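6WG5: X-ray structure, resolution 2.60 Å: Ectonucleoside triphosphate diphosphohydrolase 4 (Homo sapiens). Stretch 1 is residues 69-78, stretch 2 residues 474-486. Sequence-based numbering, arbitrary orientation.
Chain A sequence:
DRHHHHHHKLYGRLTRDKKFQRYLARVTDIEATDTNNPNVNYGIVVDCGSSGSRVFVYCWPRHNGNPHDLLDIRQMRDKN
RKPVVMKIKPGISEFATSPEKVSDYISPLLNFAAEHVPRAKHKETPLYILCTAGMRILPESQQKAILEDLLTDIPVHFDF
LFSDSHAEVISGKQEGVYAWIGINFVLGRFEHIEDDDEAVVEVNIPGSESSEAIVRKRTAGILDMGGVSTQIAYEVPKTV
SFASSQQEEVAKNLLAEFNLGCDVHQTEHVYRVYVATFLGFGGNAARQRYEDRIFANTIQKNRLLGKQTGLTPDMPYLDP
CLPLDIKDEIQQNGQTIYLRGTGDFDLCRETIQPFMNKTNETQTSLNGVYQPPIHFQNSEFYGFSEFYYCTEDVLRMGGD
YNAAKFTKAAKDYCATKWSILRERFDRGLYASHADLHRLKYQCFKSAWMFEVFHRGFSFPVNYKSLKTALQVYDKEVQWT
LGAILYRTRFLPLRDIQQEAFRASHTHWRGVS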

# COMPACT_ATOMS: atom_id res chain seq x y z
N ASP A 69 22.16 9.33 9.26
CA ASP A 69 21.10 10.05 8.55
C ASP A 69 20.96 9.53 7.12
O ASP A 69 21.96 9.29 6.43
N LEU A 70 19.72 9.35 6.69
CA LEU A 70 19.43 9.02 5.31
C LEU A 70 19.41 10.30 4.47
O LEU A 70 19.49 11.41 4.98
N LEU A 71 19.30 10.12 3.16
CA LEU A 71 19.16 11.26 2.27
C LEU A 71 17.85 11.99 2.54
O LEU A 71 16.85 11.40 2.95
N ASP A 72 17.87 13.30 2.30
CA ASP A 72 16.68 14.14 2.49
C ASP A 72 15.92 14.23 1.17
O ASP A 72 15.83 15.28 0.53
N ILE A 73 15.37 13.09 0.76
CA ILE A 73 14.72 12.97 -0.54
C ILE A 73 13.35 13.61 -0.49
O ILE A 73 12.59 13.43 0.47
N ARG A 74 13.02 14.37 -1.54
CA ARG A 74 11.73 15.03 -1.68
C ARG A 74 11.33 15.01 -3.14
O ARG A 74 12.17 14.89 -4.04
N GLN A 75 10.03 15.13 -3.39
CA GLN A 75 9.55 15.30 -4.75
C GLN A 75 10.04 16.63 -5.30
O GLN A 75 9.99 17.67 -4.63
N MET A 76 10.53 16.61 -6.54
CA MET A 76 10.94 17.84 -7.19
C MET A 76 9.74 18.76 -7.37
O MET A 76 8.60 18.31 -7.55
N ARG A 77 9.99 20.07 -7.31
CA ARG A 77 8.95 21.08 -7.40
C ARG A 77 9.24 21.99 -8.59
O ARG A 77 10.32 22.58 -8.67
N ASP A 78 8.28 22.09 -9.50
CA ASP A 78 8.45 22.90 -10.69
C ASP A 78 8.30 24.39 -10.35
O ASP A 78 8.13 24.77 -9.19
N ASP A 474 -0.85 15.49 4.12
CA ASP A 474 -1.55 16.10 2.99
C ASP A 474 -0.92 15.72 1.65
O ASP A 474 -0.99 16.48 0.69
N LYS A 475 -0.31 14.54 1.58
CA LYS A 475 0.26 14.03 0.35
C LYS A 475 0.05 12.53 0.26
O LYS A 475 0.13 11.83 1.28
N GLU A 476 -0.23 12.05 -0.94
CA GLU A 476 -0.38 10.61 -1.17
C GLU A 476 0.89 9.88 -0.77
O GLU A 476 2.00 10.43 -0.80
N VAL A 477 0.73 8.61 -0.40
CA VAL A 477 1.88 7.76 -0.09
C VAL A 477 2.47 7.25 -1.40
O VAL A 477 1.80 6.57 -2.18
N GLN A 478 3.73 7.59 -1.64
CA GLN A 478 4.44 7.18 -2.85
C GLN A 478 5.31 5.98 -2.51
O GLN A 478 6.36 6.13 -1.87
N TRP A 479 4.90 4.79 -2.95
CA TRP A 479 5.80 3.65 -2.83
C TRP A 479 7.05 3.86 -3.67
O TRP A 479 8.11 3.31 -3.35
N THR A 480 6.95 4.68 -4.72
CA THR A 480 8.14 5.04 -5.49
C THR A 480 9.14 5.80 -4.63
O THR A 480 10.35 5.76 -4.91
N LEU A 481 8.67 6.50 -3.60
CA LEU A 481 9.59 7.20 -2.70
C LEU A 481 10.42 6.22 -1.89
O LEU A 481 11.62 6.43 -1.69
N GLY A 482 9.80 5.14 -1.40
CA GLY A 482 10.57 4.11 -0.73
C GLY A 482 11.52 3.39 -1.67
O GLY A 482 12.58 2.92 -1.24
N ALA A 483 11.15 3.29 -2.95
CA ALA A 483 12.03 2.65 -3.92
C ALA A 483 13.29 3.48 -4.15
O ALA A 483 14.41 2.98 -4.04
N ILE A 484 13.12 4.77 -4.48
CA ILE A 484 14.27 5.63 -4.69
C ILE A 484 15.12 5.68 -3.43
O ILE A 484 16.36 5.70 -3.49
N LEU A 485 14.48 5.71 -2.26
CA LEU A 485 15.22 5.79 -1.01
C LEU A 485 16.07 4.54 -0.80
O LEU A 485 17.20 4.63 -0.30
N TYR A 486 15.55 3.38 -1.17
CA TYR A 486 16.30 2.14 -1.01
C TYR A 486 17.39 1.99 -2.06
O TYR A 486 18.50 1.55 -1.76

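Segments far apart in sequence often meet through apolar side chains, with polar ones gathered at one end of the contact and contributing little directional bonding. The meeting of residues 69-78 with residues 474-486 in ectonucleoside triphosphate diphosphohydrolase 4 is a compact example. Nearly 400 residues separate the closest touching partners in sequence, the two stretches bury 410 Å² between them, and no hydrogen bond crosses the contact.

Stretch 2 begins with residues that mostly stay out of it. Asp474 is out of reach, but Lys475 points its CA-to-CB bond toward stretch 1 and extends fully beyond an m chi1, with chi2, chi3 and chi4 all t. This reach brings Lys475 NZ to 3.0 Å from Arg77 NH2. The CA-to-CB bond of Arg77 runs sideways, and its m, m, t course through chi3 carries the guanidinium nearer to stretch 2. The lysine nitrogen lies at the guanidinium edge, near its plane. Both groups are donors and both carry like charge, so the short separation is no hydrogen bond and should not be read as an attraction; Arg77 NH1 finds a hydrogen-bonding partner elsewhere in the structure.

Glu476 points sideways and makes no contact, and Val477 is out of reach. Gln478 then turns toward stretch 1, with chi1 at -41° and chi2 at -68°, both m. Its amide meets that of Gln75, a strand residue also pointing across with chi1 m and chi2 t. The modelled approach, Gln478 NE2 to Gln75 NE2 at 3.6 Å, is a contact between amide nitrogens without a hydrogen bond.

Within the helix, whose backbone bonds include Leu485 N to Leu481 O at 3.0 Å, Trp479, Thr480 and Ala483 are out of reach and Gly482 has no side chain to offer, while Leu481, Ile484 and Leu485 make the apolar contacts. Leu481 leaves its CA sideways, but its t, p rotamer brings the end of the side chain nearer, so that Leu481 CD1 packs 3.6 Å from Ile73 CG2. Ile484 points toward stretch 1 with chi1 t and chi2 at 83°, and its CG2 comes within 4.1 Å of the same Ile73 CG2 methyl.

Leu485 repeats the t, p conformation of Leu481 one turn later and likewise starts sideways before its end approaches. It covers the upstream part of stretch 1: Leu485 CD1 lies 3.6 Å from Ile73 CD1 and 4.2 Å from Leu71 O, while Leu485 CD2 reaches Leu70 CD1 at 4.3 Å. Leu70 and Leu71 both point toward the helix with m, t rotamers, though the closest contact of Leu71 is through its backbone oxygen. Ile73, m at chi1 and t at chi2, is therefore the hub, touching Leu481, Ile484 and Leu485; its CD1, like its CG2, lies close to Ile484 CG2, at 4.2 Å. Its neighbours Asp72 and Arg74 point away and pair with each other through a salt bridge, Arg74 NH2 to Asp72 OD2 at 3.5 Å, whose hydrogen bond is weak. Tyr486 also points away, and the packing within these stretches ends at Leu485.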

# COMPACT_ATOMS: atom_id res chain seq x y z
CB ASP A 69 21.38 11.55 8.52
CG ASP A 69 21.17 12.21 9.87
OD1 ASP A 69 20.47 11.62 10.72
OD2 ASP A 69 21.70 13.32 10.08
CB LEU A 70 18.09 8.30 5.19
CG LEU A 70 17.83 7.14 6.15
CD1 LEU A 70 16.48 6.51 5.84
CD2 LEU A 70 18.94 6.11 6.06
CB LEU A 71 19.22 10.81 0.80
CG LEU A 71 20.54 10.21 0.32
CD1 LEU A 71 20.41 9.75 -1.12
CD2 LEU A 71 21.68 11.21 0.46
CB ASP A 72 17.08 15.51 3.02
CG ASP A 72 15.92 16.26 3.63
OD1 ASP A 72 14.78 15.77 3.53
OD2 ASP A 72 16.16 17.33 4.22
CB ILE A 73 14.64 11.49 -0.97
CG1 ILE A 73 16.05 10.93 -1.14
CG2 ILE A 73 13.83 11.35 -2.26
CD1 ILE A 73 16.11 9.50 -1.65
CB ARG A 74 11.77 16.48 -1.19
CG ARG A 74 12.40 16.68 0.18
CD ARG A 74 12.74 18.14 0.42
NE ARG A 74 13.23 18.37 1.77
CZ ARG A 74 12.44 18.54 2.83
NH1 ARG A 74 11.12 18.51 2.71
NH2 ARG A 74 12.98 18.75 4.03
CB GLN A 75 8.02 15.26 -4.80
CG GLN A 75 7.43 13.87 -4.72
CD GLN A 75 5.98 13.85 -5.17
OE1 GLN A 75 5.69 13.73 -6.36
NE2 GLN A 75 5.06 13.97 -4.22
CB MET A 76 11.58 17.55 -8.54
CG MET A 76 12.23 18.77 -9.19
SD MET A 76 12.92 18.43 -10.81
CE MET A 76 13.66 20.01 -11.19
CB ARG A 77 8.88 21.90 -6.10
CG ARG A 77 8.34 21.13 -4.92
CD ARG A 77 6.83 20.97 -5.01
NE ARG A 77 6.30 20.03 -4.03
CZ ARG A 77 5.01 19.86 -3.79
NH1 ARG A 77 4.10 20.57 -4.44
NH2 ARG A 77 4.61 18.98 -2.88
CB ASP A 78 7.47 22.48 -11.78
CG ASP A 78 6.02 22.71 -11.39
OD1 ASP A 78 5.75 23.35 -10.36
OD2 ASP A 78 5.13 22.24 -12.14
CB ASP A 474 -1.61 17.63 3.14
CG ASP A 474 -2.47 18.06 4.31
OD1 ASP A 474 -3.71 17.97 4.20
OD2 ASP A 474 -1.91 18.50 5.34
CB LYS A 475 1.76 14.35 0.24
CG LYS A 475 2.07 15.83 0.14
CD LYS A 475 3.56 16.08 -0.09
CE LYS A 475 3.89 17.56 -0.05
NZ LYS A 475 5.35 17.81 -0.17
CB GLU A 476 -0.72 10.36 -2.64
CG GLU A 476 -0.77 8.89 -3.05
CD GLU A 476 -0.94 8.71 -4.55
OE1 GLU A 476 -0.82 9.72 -5.29
OE2 GLU A 476 -1.19 7.57 -4.99
CB VAL A 477 1.47 6.58 0.82
CG1 VAL A 477 2.66 5.66 1.06
CG2 VAL A 477 0.91 7.10 2.13
CB GLN A 478 5.30 8.32 -3.40
CG GLN A 478 4.65 9.70 -3.36
CD GLN A 478 3.48 9.83 -4.32
OE1 GLN A 478 3.09 8.87 -4.98
NE2 GLN A 478 2.92 11.03 -4.40
CB TRP A 479 5.10 2.34 -3.22
CG TRP A 479 4.80 2.17 -4.69
CD1 TRP A 479 3.59 2.35 -5.31
CD2 TRP A 479 5.71 1.76 -5.72
NE1 TRP A 479 3.70 2.08 -6.65
CE2 TRP A 479 4.99 1.72 -6.93
CE3 TRP A 479 7.07 1.42 -5.73
CZ2 TRP A 479 5.58 1.36 -8.14
CZ3 TRP A 479 7.65 1.07 -6.94
CH2 TRP A 479 6.91 1.04 -8.12
CB THR A 480 7.74 5.88 -6.71
OG1 THR A 480 6.95 7.00 -6.29
CG2 THR A 480 6.94 5.04 -7.70
CB LEU A 481 8.80 8.13 -1.78
CG LEU A 481 9.61 8.86 -0.70
CD1 LEU A 481 10.71 9.70 -1.33
CD2 LEU A 481 8.68 9.72 0.14
CB ALA A 483 11.28 2.43 -5.23
CB ILE A 484 13.82 7.04 -5.13
CG1 ILE A 484 15.02 7.89 -5.56
CG2 ILE A 484 13.06 7.75 -4.01
CD1 ILE A 484 15.46 7.65 -6.98
CB LEU A 485 14.25 5.99 0.16
CG LEU A 485 14.85 6.35 1.52
CD1 LEU A 485 15.57 7.68 1.46
CD2 LEU A 485 13.75 6.38 2.57
CB TYR A 486 15.35 0.94 -1.05
CG TYR A 486 16.04 -0.37 -0.74
CD1 TYR A 486 16.33 -1.28 -1.74
CD2 TYR A 486 16.40 -0.70 0.56
CE1 TYR A 486 16.96 -2.48 -1.46
CE2 TYR A 486 17.04 -1.89 0.85
CZ TYR A 486 17.31 -2.78 -0.16
OH TYR A 486 17.94 -3.97 0.12